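PDB 2II1: acetamidase from Bacillus halodurans, which probably hydrolyses non-peptide carbon-nitrogen bonds in linear amides and binds calcium ions. Local coordinates for residues E76-I82 with K162-Y168; K86-A92 with T107-I113; N9-M14 with R56-G62; E212-P216 with F249-R253. One frame throughout, in Å; residues are numbered along the deposited sequence.

Interaction 1. Residues E76-I82 with K162-Y168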
# COMPACT_ATOMS: atom_id res chain seq x y z
N GLU A 76 -14.26 9.59 18.91
CA GLU A 76 -13.38 10.43 18.11
C GLU A 76 -12.14 10.74 18.95
O GLU A 76 -12.22 11.42 19.96
CB GLU A 76 -14.10 11.71 17.70
CG GLU A 76 -13.21 12.68 16.96
CD GLU A 76 -13.90 13.99 16.67
OE1 GLU A 76 -13.99 14.81 17.59
OE2 GLU A 76 -14.35 14.18 15.54
N ILE A 77 -11.00 10.20 18.55
CA ILE A 77 -9.81 10.24 19.40
C ILE A 77 -8.67 10.97 18.70
O ILE A 77 -8.13 10.51 17.70
CB ILE A 77 -9.33 8.84 19.79
CG1 ILE A 77 -10.49 8.05 20.42
CG2 ILE A 77 -8.10 8.98 20.72
CD1 ILE A 77 -10.45 6.53 20.18
N GLU A 78 -8.31 12.11 19.28
CA GLU A 78 -7.30 12.98 18.74
C GLU A 78 -5.96 12.70 19.40
O GLU A 78 -5.80 12.91 20.59
CB GLU A 78 -7.75 14.41 18.98
CG GLU A 78 -9.15 14.68 18.31
CD GLU A 78 -10.10 15.54 19.14
OE1 GLU A 78 -10.06 16.79 19.01
OE2 GLU A 78 -10.90 14.96 19.91
N ILE A 79 -5.00 12.19 18.64
CA ILE A 79 -3.65 11.88 19.17
C ILE A 79 -2.91 13.22 19.22
O ILE A 79 -2.55 13.79 18.19
CB ILE A 79 -2.86 10.82 18.32
CG1 ILE A 79 -3.71 9.56 18.07
CG2 ILE A 79 -1.57 10.38 19.01
CD1 ILE A 79 -4.15 8.80 19.34
N LEU A 80 -2.75 13.74 20.43
CA LEU A 80 -2.10 15.04 20.62
C LEU A 80 -0.57 14.85 20.66
O LEU A 80 0.17 15.66 20.10
CB LEU A 80 -2.64 15.73 21.89
CG LEU A 80 -4.16 15.95 21.95
CD1 LEU A 80 -4.59 16.61 23.27
CD2 LEU A 80 -4.60 16.81 20.77
N ASP A 81 -0.10 13.76 21.28
CA ASP A 81 1.35 13.55 21.47
C ASP A 81 1.69 12.12 21.79
O ASP A 81 0.93 11.44 22.43
CB ASP A 81 1.86 14.44 22.62
CG ASP A 81 3.38 14.37 22.79
OD1 ASP A 81 4.10 15.04 22.02
OD2 ASP A 81 3.84 13.67 23.72
N ILE A 82 2.86 11.65 21.33
CA ILE A 82 3.37 10.33 21.73
C ILE A 82 4.82 10.54 22.13
O ILE A 82 5.61 11.10 21.36
CB ILE A 82 3.32 9.28 20.60
CG1 ILE A 82 1.93 9.16 20.01
CG2 ILE A 82 3.79 7.91 21.12
CD1 ILE A 82 1.77 8.01 19.00
N LYS A 162 -0.72 8.25 14.49
CA LYS A 162 0.47 8.99 14.88
C LYS A 162 0.03 10.35 15.35
O LYS A 162 -1.13 10.67 15.26
CB LYS A 162 1.46 9.12 13.72
CG LYS A 162 1.00 9.96 12.58
CD LYS A 162 1.85 9.68 11.35
CE LYS A 162 1.44 10.57 10.18
NZ LYS A 162 1.31 12.01 10.55
N PRO A 163 0.96 11.15 15.88
CA PRO A 163 0.52 12.42 16.40
C PRO A 163 -0.15 13.28 15.33
O PRO A 163 0.33 13.33 14.17
CB PRO A 163 1.81 13.06 16.93
CG PRO A 163 2.71 11.95 17.16
CD PRO A 163 2.42 10.98 16.03
N GLY A 164 -1.25 13.92 15.72
CA GLY A 164 -2.02 14.82 14.82
C GLY A 164 -3.10 14.11 14.00
O GLY A 164 -3.86 14.74 13.25
N THR A 165 -3.17 12.79 14.16
CA THR A 165 -4.20 11.95 13.54
C THR A 165 -5.39 11.83 14.49
O THR A 165 -5.22 11.77 15.73
CB THR A 165 -3.62 10.54 13.16
OG1 THR A 165 -2.63 10.66 12.13
CG2 THR A 165 -4.70 9.56 12.70
N THR A 166 -6.60 11.88 13.93
CA THR A 166 -7.83 11.52 14.65
C THR A 166 -8.24 10.10 14.28
O THR A 166 -8.34 9.80 13.10
CB THR A 166 -8.97 12.47 14.26
OG1 THR A 166 -8.57 13.81 14.60
CG2 THR A 166 -10.20 12.16 14.98
N VAL A 167 -8.49 9.25 15.29
CA VAL A 167 -8.86 7.86 15.11
C VAL A 167 -10.33 7.74 15.46
O VAL A 167 -10.79 8.35 16.42
CB VAL A 167 -8.09 6.95 16.10
CG1 VAL A 167 -8.41 5.47 15.82
CG2 VAL A 167 -6.63 7.20 16.01
N TYR A 168 -11.07 6.96 14.69
CA TYR A 168 -12.48 6.69 15.02
C TYR A 168 -12.72 5.19 15.27
O TYR A 168 -12.46 4.40 14.39
CB TYR A 168 -13.40 7.16 13.89
CG TYR A 168 -13.24 8.63 13.52
CD1 TYR A 168 -12.31 9.03 12.57
CD2 TYR A 168 -14.05 9.60 14.09
CE1 TYR A 168 -12.17 10.36 12.21
CE2 TYR A 168 -13.91 10.95 13.74
CZ TYR A 168 -12.96 11.31 12.79
OH TYR A 168 -12.81 12.63 12.43

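Interaction 2. Residues K86-A92 with T107-I113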
# COMPACT_ATOMS: atom_id res chain seq x y z
N LYS A 86 13.94 5.71 25.67
CA LYS A 86 15.26 5.95 25.02
C LYS A 86 15.85 4.74 24.26
O LYS A 86 16.92 4.84 23.70
CB LYS A 86 16.27 6.54 26.02
CG LYS A 86 16.40 5.84 27.40
CD LYS A 86 16.95 6.82 28.46
CE LYS A 86 16.54 6.42 29.88
NZ LYS A 86 16.53 7.60 30.79
N GLN A 87 15.14 3.62 24.22
CA GLN A 87 15.63 2.46 23.50
C GLN A 87 14.51 1.53 23.06
O GLN A 87 13.67 1.11 23.86
CB GLN A 87 16.67 1.73 24.34
CG GLN A 87 16.96 0.30 23.95
CD GLN A 87 17.86 -0.40 24.96
OE1 GLN A 87 17.37 -1.09 25.87
NE2 GLN A 87 19.17 -0.19 24.83
N GLY A 88 14.51 1.23 21.76
CA GLY A 88 13.59 0.27 21.18
C GLY A 88 14.20 -1.10 20.97
O GLY A 88 15.37 -1.31 21.25
N VAL A 89 13.40 -2.03 20.47
CA VAL A 89 13.78 -3.45 20.32
C VAL A 89 13.06 -4.08 19.10
O VAL A 89 11.87 -3.82 18.83
CB VAL A 89 13.48 -4.31 21.61
CG1 VAL A 89 13.91 -5.75 21.44
CG2 VAL A 89 14.15 -3.72 22.85
N MSE A 90 13.82 -4.86 18.34
CA MSE A 90 13.28 -5.69 17.28
C MSE A 90 13.76 -7.13 17.44
O MSE A 90 14.88 -7.39 17.92
CB MSE A 90 13.69 -5.18 15.90
CG MSE A 90 13.18 -3.79 15.53
SE MSE A 90 13.49 -3.34 13.63
CE MSE A 90 12.01 -4.29 12.94
N THR A 91 12.89 -8.04 17.01
CA THR A 91 13.14 -9.46 16.98
C THR A 91 12.88 -10.04 15.56
O THR A 91 11.79 -9.87 14.99
CB THR A 91 12.24 -10.20 18.03
OG1 THR A 91 10.87 -10.16 17.61
CG2 THR A 91 12.36 -9.58 19.40
N ALA A 92 13.90 -10.71 15.00
CA ALA A 92 13.76 -11.55 13.81
C ALA A 92 13.71 -13.02 14.24
O ALA A 92 14.67 -13.49 14.85
CB ALA A 92 14.94 -11.32 12.85
N THR A 107 17.23 -13.50 16.09
CA THR A 107 18.07 -12.32 16.25
C THR A 107 17.28 -11.27 17.02
O THR A 107 16.11 -11.08 16.74
CB THR A 107 18.44 -11.78 14.88
OG1 THR A 107 19.19 -12.78 14.18
CG2 THR A 107 19.25 -10.48 14.99
N THR A 108 17.91 -10.65 18.02
CA THR A 108 17.33 -9.54 18.78
C THR A 108 18.24 -8.33 18.67
O THR A 108 19.45 -8.44 18.81
CB THR A 108 17.17 -9.88 20.25
OG1 THR A 108 16.28 -10.98 20.38
CG2 THR A 108 16.60 -8.68 21.04
N LYS A 109 17.66 -7.16 18.43
CA LYS A 109 18.49 -5.99 18.29
C LYS A 109 17.86 -4.78 18.97
O LYS A 109 16.63 -4.55 18.89
CB LYS A 109 18.73 -5.72 16.81
CG LYS A 109 19.65 -4.56 16.51
CD LYS A 109 19.55 -4.18 15.04
CE LYS A 109 20.25 -2.87 14.75
NZ LYS A 109 21.68 -2.87 15.20
N LEU A 110 18.73 -4.00 19.63
CA LEU A 110 18.35 -2.81 20.39
C LEU A 110 18.67 -1.53 19.61
O LEU A 110 19.71 -1.42 18.96
CB LEU A 110 19.02 -2.81 21.79
CG LEU A 110 18.42 -3.83 22.80
CD1 LEU A 110 19.17 -3.91 24.13
CD2 LEU A 110 16.98 -3.49 23.09
N PHE A 111 17.74 -0.58 19.68
CA PHE A 111 17.83 0.66 18.92
C PHE A 111 17.77 1.80 19.90
O PHE A 111 16.69 2.12 20.41
CB PHE A 111 16.67 0.80 17.91
CG PHE A 111 16.68 -0.24 16.86
CD1 PHE A 111 16.24 -1.53 17.15
CD2 PHE A 111 17.14 0.05 15.58
CE1 PHE A 111 16.26 -2.53 16.19
CE2 PHE A 111 17.16 -0.95 14.61
CZ PHE A 111 16.73 -2.25 14.91
N PRO A 112 18.92 2.40 20.18
CA PRO A 112 18.92 3.70 20.87
C PRO A 112 18.12 4.77 20.12
O PRO A 112 18.20 4.88 18.88
CB PRO A 112 20.39 4.10 20.93
CG PRO A 112 21.18 2.96 20.37
CD PRO A 112 20.27 1.89 19.87
N ILE A 113 17.35 5.55 20.87
CA ILE A 113 16.68 6.72 20.34
C ILE A 113 17.56 7.90 20.71
O ILE A 113 17.90 8.05 21.87
CB ILE A 113 15.30 6.92 20.96
CG1 ILE A 113 14.46 5.68 20.73
CG2 ILE A 113 14.62 8.16 20.37
CD1 ILE A 113 14.67 5.02 19.39

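Interaction 3. Residues N9-M14 with R56-G62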
# COMPACT_ATOMS: atom_id res chain seq x y z
N ASN A 9 -1.64 -1.04 34.99
CA ASN A 9 -2.98 -1.51 34.73
C ASN A 9 -3.12 -1.91 33.27
O ASN A 9 -3.50 -1.09 32.42
CB ASN A 9 -3.97 -0.39 35.04
CG ASN A 9 -3.96 0.01 36.48
OD1 ASN A 9 -3.90 1.20 36.81
ND2 ASN A 9 -3.99 -0.97 37.36
N THR A 10 -2.79 -3.17 32.96
CA THR A 10 -2.79 -3.60 31.57
C THR A 10 -3.71 -4.79 31.37
O THR A 10 -3.93 -5.58 32.29
CB THR A 10 -1.35 -3.91 31.03
OG1 THR A 10 -0.80 -5.04 31.71
CG2 THR A 10 -0.42 -2.70 31.16
N ILE A 11 -4.28 -4.87 30.16
CA ILE A 11 -5.12 -5.98 29.73
C ILE A 11 -4.51 -6.65 28.48
O ILE A 11 -3.80 -6.02 27.73
CB ILE A 11 -6.59 -5.51 29.47
CG1 ILE A 11 -6.64 -4.35 28.47
CG2 ILE A 11 -7.24 -5.10 30.81
CD1 ILE A 11 -8.02 -4.03 27.90
N PHE A 12 -4.79 -7.94 28.28
CA PHE A 12 -4.26 -8.68 27.14
C PHE A 12 -5.33 -9.06 26.14
O PHE A 12 -5.01 -9.54 25.03
CB PHE A 12 -3.49 -9.90 27.63
CG PHE A 12 -2.27 -9.52 28.40
CD1 PHE A 12 -1.16 -9.06 27.74
CD2 PHE A 12 -2.26 -9.55 29.81
CE1 PHE A 12 -0.04 -8.64 28.44
CE2 PHE A 12 -1.13 -9.13 30.51
CZ PHE A 12 -0.03 -8.68 29.83
N PHE A 13 -6.58 -8.77 26.51
CA PHE A 13 -7.74 -9.05 25.67
C PHE A 13 -8.66 -7.85 25.69
O PHE A 13 -8.87 -7.23 26.75
CB PHE A 13 -8.55 -10.23 26.18
CG PHE A 13 -7.87 -11.56 26.02
CD1 PHE A 13 -6.86 -11.95 26.88
CD2 PHE A 13 -8.25 -12.43 25.01
CE1 PHE A 13 -6.24 -13.18 26.72
CE2 PHE A 13 -7.62 -13.64 24.85
CZ PHE A 13 -6.62 -14.01 25.71
N MSE A 14 -9.24 -7.56 24.53
CA MSE A 14 -10.28 -6.56 24.38
C MSE A 14 -11.57 -7.27 24.75
O MSE A 14 -12.03 -8.15 24.02
CB MSE A 14 -10.30 -6.03 22.93
CG MSE A 14 -9.00 -5.35 22.50
SE MSE A 14 -8.92 -3.41 22.91
CE MSE A 14 -6.88 -3.17 22.96
N ARG A 56 2.20 -12.62 28.31
CA ARG A 56 2.38 -11.23 28.68
C ARG A 56 2.79 -10.33 27.51
O ARG A 56 3.23 -9.21 27.71
CB ARG A 56 3.41 -11.13 29.80
CG ARG A 56 2.90 -11.65 31.12
CD ARG A 56 4.04 -11.66 32.12
NE ARG A 56 4.52 -10.31 32.39
CZ ARG A 56 5.75 -9.99 32.76
NH1 ARG A 56 6.68 -10.92 32.91
NH2 ARG A 56 6.04 -8.71 32.98
N VAL A 57 2.62 -10.84 26.30
CA VAL A 57 2.87 -10.07 25.09
C VAL A 57 1.58 -9.30 24.74
O VAL A 57 0.48 -9.73 25.06
CB VAL A 57 3.31 -11.01 23.93
CG1 VAL A 57 3.36 -10.26 22.61
CG2 VAL A 57 4.67 -11.67 24.27
N ASN A 58 1.75 -8.16 24.10
CA ASN A 58 0.65 -7.30 23.69
C ASN A 58 -0.17 -6.78 24.88
O ASN A 58 -1.39 -6.99 24.97
CB ASN A 58 -0.23 -8.02 22.64
CG ASN A 58 0.31 -7.87 21.23
OD1 ASN A 58 0.66 -6.77 20.80
ND2 ASN A 58 0.37 -8.98 20.49
N PRO A 59 0.51 -6.09 25.82
CA PRO A 59 -0.20 -5.39 26.87
C PRO A 59 -0.82 -4.09 26.36
O PRO A 59 -0.18 -3.35 25.60
CB PRO A 59 0.88 -5.12 27.90
CG PRO A 59 2.13 -4.99 27.08
CD PRO A 59 1.98 -5.98 25.99
N ALA A 60 -2.05 -3.82 26.77
CA ALA A 60 -2.71 -2.56 26.52
C ALA A 60 -3.03 -1.89 27.86
O ALA A 60 -3.52 -2.55 28.76
CB ALA A 60 -3.96 -2.78 25.70
N THR A 61 -2.72 -0.59 27.99
CA THR A 61 -3.12 0.20 29.15
C THR A 61 -4.61 0.55 29.00
O THR A 61 -5.04 1.00 27.95
CB THR A 61 -2.26 1.48 29.28
OG1 THR A 61 -0.88 1.12 29.46
CG2 THR A 61 -2.74 2.36 30.46
N GLY A 62 -5.39 0.32 30.06
CA GLY A 62 -6.84 0.46 30.02
C GLY A 62 -7.48 -0.65 30.83
O GLY A 62 -6.78 -1.39 31.53

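Interaction 4. Residues E212-P216 with F249-R253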
# COMPACT_ATOMS: atom_id res chain seq x y z
N GLU A 212 -23.57 9.90 16.37
CA GLU A 212 -23.92 9.27 15.12
C GLU A 212 -22.68 8.67 14.49
O GLU A 212 -21.66 9.35 14.30
CB GLU A 212 -24.58 10.23 14.14
CG GLU A 212 -25.55 9.50 13.19
CD GLU A 212 -25.53 10.02 11.77
OE1 GLU A 212 -25.64 11.26 11.59
OE2 GLU A 212 -25.41 9.20 10.83
N ARG A 213 -22.80 7.39 14.17
CA ARG A 213 -21.76 6.66 13.50
C ARG A 213 -21.83 6.88 12.00
O ARG A 213 -22.51 6.15 11.29
CB ARG A 213 -21.88 5.20 13.84
CG ARG A 213 -20.62 4.48 13.64
CD ARG A 213 -20.78 3.06 14.01
NE ARG A 213 -20.83 2.87 15.45
CZ ARG A 213 -20.94 1.69 16.03
NH1 ARG A 213 -20.98 0.60 15.30
NH2 ARG A 213 -21.00 1.59 17.35
N MSE A 214 -21.09 7.86 11.52
CA MSE A 214 -21.19 8.35 10.14
C MSE A 214 -20.50 7.52 9.05
O MSE A 214 -20.88 7.58 7.88
CB MSE A 214 -20.62 9.77 10.10
CG MSE A 214 -21.16 10.64 9.00
SE MSE A 214 -19.88 12.04 8.61
CE MSE A 214 -19.15 12.33 10.50
N PHE A 215 -19.47 6.77 9.43
CA PHE A 215 -18.75 5.91 8.48
C PHE A 215 -18.40 4.54 9.08
O PHE A 215 -18.50 4.35 10.31
CB PHE A 215 -17.48 6.59 7.92
CG PHE A 215 -16.90 7.65 8.82
CD1 PHE A 215 -16.23 7.30 9.98
CD2 PHE A 215 -17.00 8.98 8.49
CE1 PHE A 215 -15.68 8.27 10.81
CE2 PHE A 215 -16.47 9.95 9.30
CZ PHE A 215 -15.81 9.60 10.47
N PRO A 216 -17.99 3.59 8.23
CA PRO A 216 -17.56 2.28 8.73
C PRO A 216 -16.24 2.43 9.49
O PRO A 216 -15.42 3.27 9.13
CB PRO A 216 -17.37 1.45 7.46
CG PRO A 216 -18.03 2.23 6.38
CD PRO A 216 -17.88 3.64 6.76
N PHE A 249 -19.59 4.37 2.02
CA PHE A 249 -19.64 5.67 2.75
C PHE A 249 -19.93 6.89 1.84
O PHE A 249 -20.88 7.65 2.05
CB PHE A 249 -18.33 5.90 3.54
CG PHE A 249 -18.19 7.29 4.10
CD1 PHE A 249 -19.23 7.87 4.80
CD2 PHE A 249 -17.03 8.00 3.93
CE1 PHE A 249 -19.10 9.19 5.32
CE2 PHE A 249 -16.89 9.29 4.44
CZ PHE A 249 -17.93 9.88 5.14
N LEU A 250 -19.08 7.07 0.83
CA LEU A 250 -19.22 8.12 -0.17
C LEU A 250 -20.59 8.07 -0.90
O LEU A 250 -21.24 9.09 -1.11
CB LEU A 250 -18.08 8.01 -1.20
CG LEU A 250 -16.77 8.77 -0.99
CD1 LEU A 250 -15.80 8.56 -2.17
CD2 LEU A 250 -17.03 10.25 -0.78
N ALA A 251 -21.02 6.87 -1.27
CA ALA A 251 -22.28 6.69 -1.95
C ALA A 251 -23.42 7.06 -1.02
O ALA A 251 -24.24 7.91 -1.37
CB ALA A 251 -22.41 5.27 -2.43
N ASN A 252 -23.43 6.48 0.18
CA ASN A 252 -24.49 6.71 1.16
C ASN A 252 -24.61 8.14 1.64
O ASN A 252 -25.72 8.62 1.89
CB ASN A 252 -24.31 5.81 2.38
CG ASN A 252 -24.64 4.36 2.11
OD1 ASN A 252 -25.22 4.03 1.07
ND2 ASN A 252 -24.29 3.48 3.04
N ARG A 253 -23.48 8.81 1.80
CA ARG A 253 -23.44 10.09 2.46
C ARG A 253 -23.31 11.26 1.49
O ARG A 253 -23.39 12.40 1.91
CB ARG A 253 -22.28 10.11 3.47
CG ARG A 253 -22.53 9.25 4.71
CD ARG A 253 -23.46 9.99 5.67
NE ARG A 253 -23.62 9.32 6.96
CZ ARG A 253 -24.51 8.37 7.23
NH1 ARG A 253 -25.36 7.93 6.31
NH2 ARG A 253 -24.56 7.86 8.45

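Interaction 1. Residues E76-I82 with K162-Y168
Neighbouring antiparallel strands often show how one backbone ladder can serve two different side-chain surfaces, and 76-82 against 162-168 is a clear case. It joins strands 74-84 and 166-170 in the large mixed sheet, where 201-210 flanks 74-84 on its other side and 219-221 lies beyond 166-170. Reciprocal backbone hydrogen bonds join Ile77 N to Val167 O at 2.8 Å and Val167 N to Ile77 O at 2.7 Å. Two more, Ile79 N to Thr165 O at 2.9 Å and Gly164 N to Ile79 O at 2.8 Å, reach the type II turn Lys162 to Thr165, whose third position Gly164 fills with a positive phi (89°).

On the buried face Ile77 and Val167 bring their CB atoms to 4.3 Å. Ile79 sets CG1 4.3 Å from Val167 CG2, and Ile82 rests CG1 4.1 Å from Pro163 CG. A classic beta bulge at Leu80 and Asp81, opposite Thr204, returns Ile82 to the side of Ile79, and both pack on Ile132. The other face is mixed. The extended t,t chain of Glu76 lays CG 3.6 Å from Thr166 CG2 and 3.7 Å from Tyr168 CE2, and so carries OE1 to a hydrogen bond with Asn208 on strand 201-210.

The chemistry implies that main-chain bonds fix the register, hydrocarbon seals the inner face, and the carboxylate of Glu76 serves the next strand over.

Interaction 2. Residues K86-A92 with T107-I113
A Met-aromatic contact set diagonally across the strands marks this antiparallel pair, whose strands are consecutive in the chain and joined by a long loop. SE of Met90, a selenomethionine, lies 4.4 Å from the centroid of the Phe111 ring, 46° off its normal, and Met90 CG comes within 3.4 Å of Phe111 CE1. The directly paired partner of Phe111 is Gly88, which has no side chain to compete for that face.

Beneath this the ladder is regular. Backbone hydrogen bonds run from Gly88 N to Phe111 O (2.7 Å), Phe111 N to Gly88 O (2.9 Å), Met90 N to Lys109 O (2.9 Å) and Lys109 N to Met90 O (2.8 Å), followed by the reciprocal Ala92-Thr107 pair. Ile113 N to Lys86 O, at 2.9 Å, closes the far end.

Strand 87-92 is the first of a four-stranded antiparallel sheet, which 107-114 continues toward 117-119. Val89 links its outer side to the calcium ligand Glu198 by a backbone hydrogen bond, while Met90 and Ala92 pack on Met263 of the second subunit.

Interaction 3. Residues N9-M14 with R56-G62
Short antiparallel beta pairing joins 9-14 to the start of strand 60-67, in the mixed sheet that also holds strands 22-25 and 176-184, and illustrates how small residues on one strand make room for larger side chains of 9-14. The pairing is brief. Ile11 N donates to Ala60 O at 2.8 Å. In return Ala60 N donates to Ile11 O at 3.0 Å. A weak hydrogen bond from Gly62 N to Asn9 O, at 3.3 Å, follows.

The first hollow is made by Ala60. Its short side chain leaves a space into which two larger residues reach: Ile11, with CG1 4.2 Å from Ala60 CB, and Met14, a selenomethionine from the next short strand, with CE 4.0 Å from the same atom. Ala179 of strand 176-184 touches all three. Gly62 extends the relief, its O lying 3.8 Å from Ile11 CG2; its backbone angles (phi 141°, psi -170°) would jam a CB against the preceding carbonyl O.

The second hollow is the bend 56-59, which curves round the Phe12 ring. Pro59 supplies an apolar wall, with CB 3.7 Å from Phe12 CE1, and the carbonyls of Arg56, Val57 and Asn58 line much of the rest. At the bend Asn58, with phi and psi both near +60°, places its side chain about 4 Å from those of the calcium ligands Asn155 and Asp182. In this pocket the closest approach is at the ring edge, where Phe12 CD1 lies 3.2 Å from Val57 O, near the ring plane.

Interaction 4. Residues E212-P216 with F249-R253
Two phenylalanines form the apolar centre where a loop meets the end of a helix. Phe215 turns its edge to the face of Phe249 in a T-shaped pair, centroids 5.3 Å apart and planes at 84°, with Phe215 CD2 3.6 Å from Phe249 CZ. Phe215 CB adds a CH-pi contact, 3.9 Å from the Phe249 centroid and nearly along the ring normal.

Around this centre, Pro216 CD reaches to 4.0 Å from Phe249 CB, and SE of Met214, a selenomethionine, stands 4.4 Å from Phe249 CE1. Farther out, Met214 CG lies against the Arg253 side chain, 3.5 Å from NE. The outermost link is a salt bridge, Glu212 OE2 to Arg253 NH2 at 2.9 Å, between two exposed residues.

The loop connects strands 201-210 and 219-221, and Phe215 also packs edge-to-face with Tyr168 of strand 166-170. Phe249 and Arg253 occupy the last turn of helix 235-253, where Phe249 also touches Phe292 of helix 289-294.

Taken together, the four contacts show chemistry following location. Interactions 1, 2 and 3 are antiparallel beta pairings ruled by main-chain bonds, whereas interaction 4 relies on rings and a salt bridge. All are only partly buried: interaction 1 lies nearest the chain's centre, and interaction 4 has the more exposed edge. Strands 60-67, 74-84 and 87-92, which serve interactions 3, 1 and 2, follow one another in the chain. Interactions 1 and 4 touch, Tyr168 CG lying 3.7 Å from Phe215 CE1, so the large sheet meets the helix-loop contact directly. Interactions 2 and 3 do not touch, yet each approaches the calcium ligands, and interaction 2 alone meets the second subunit.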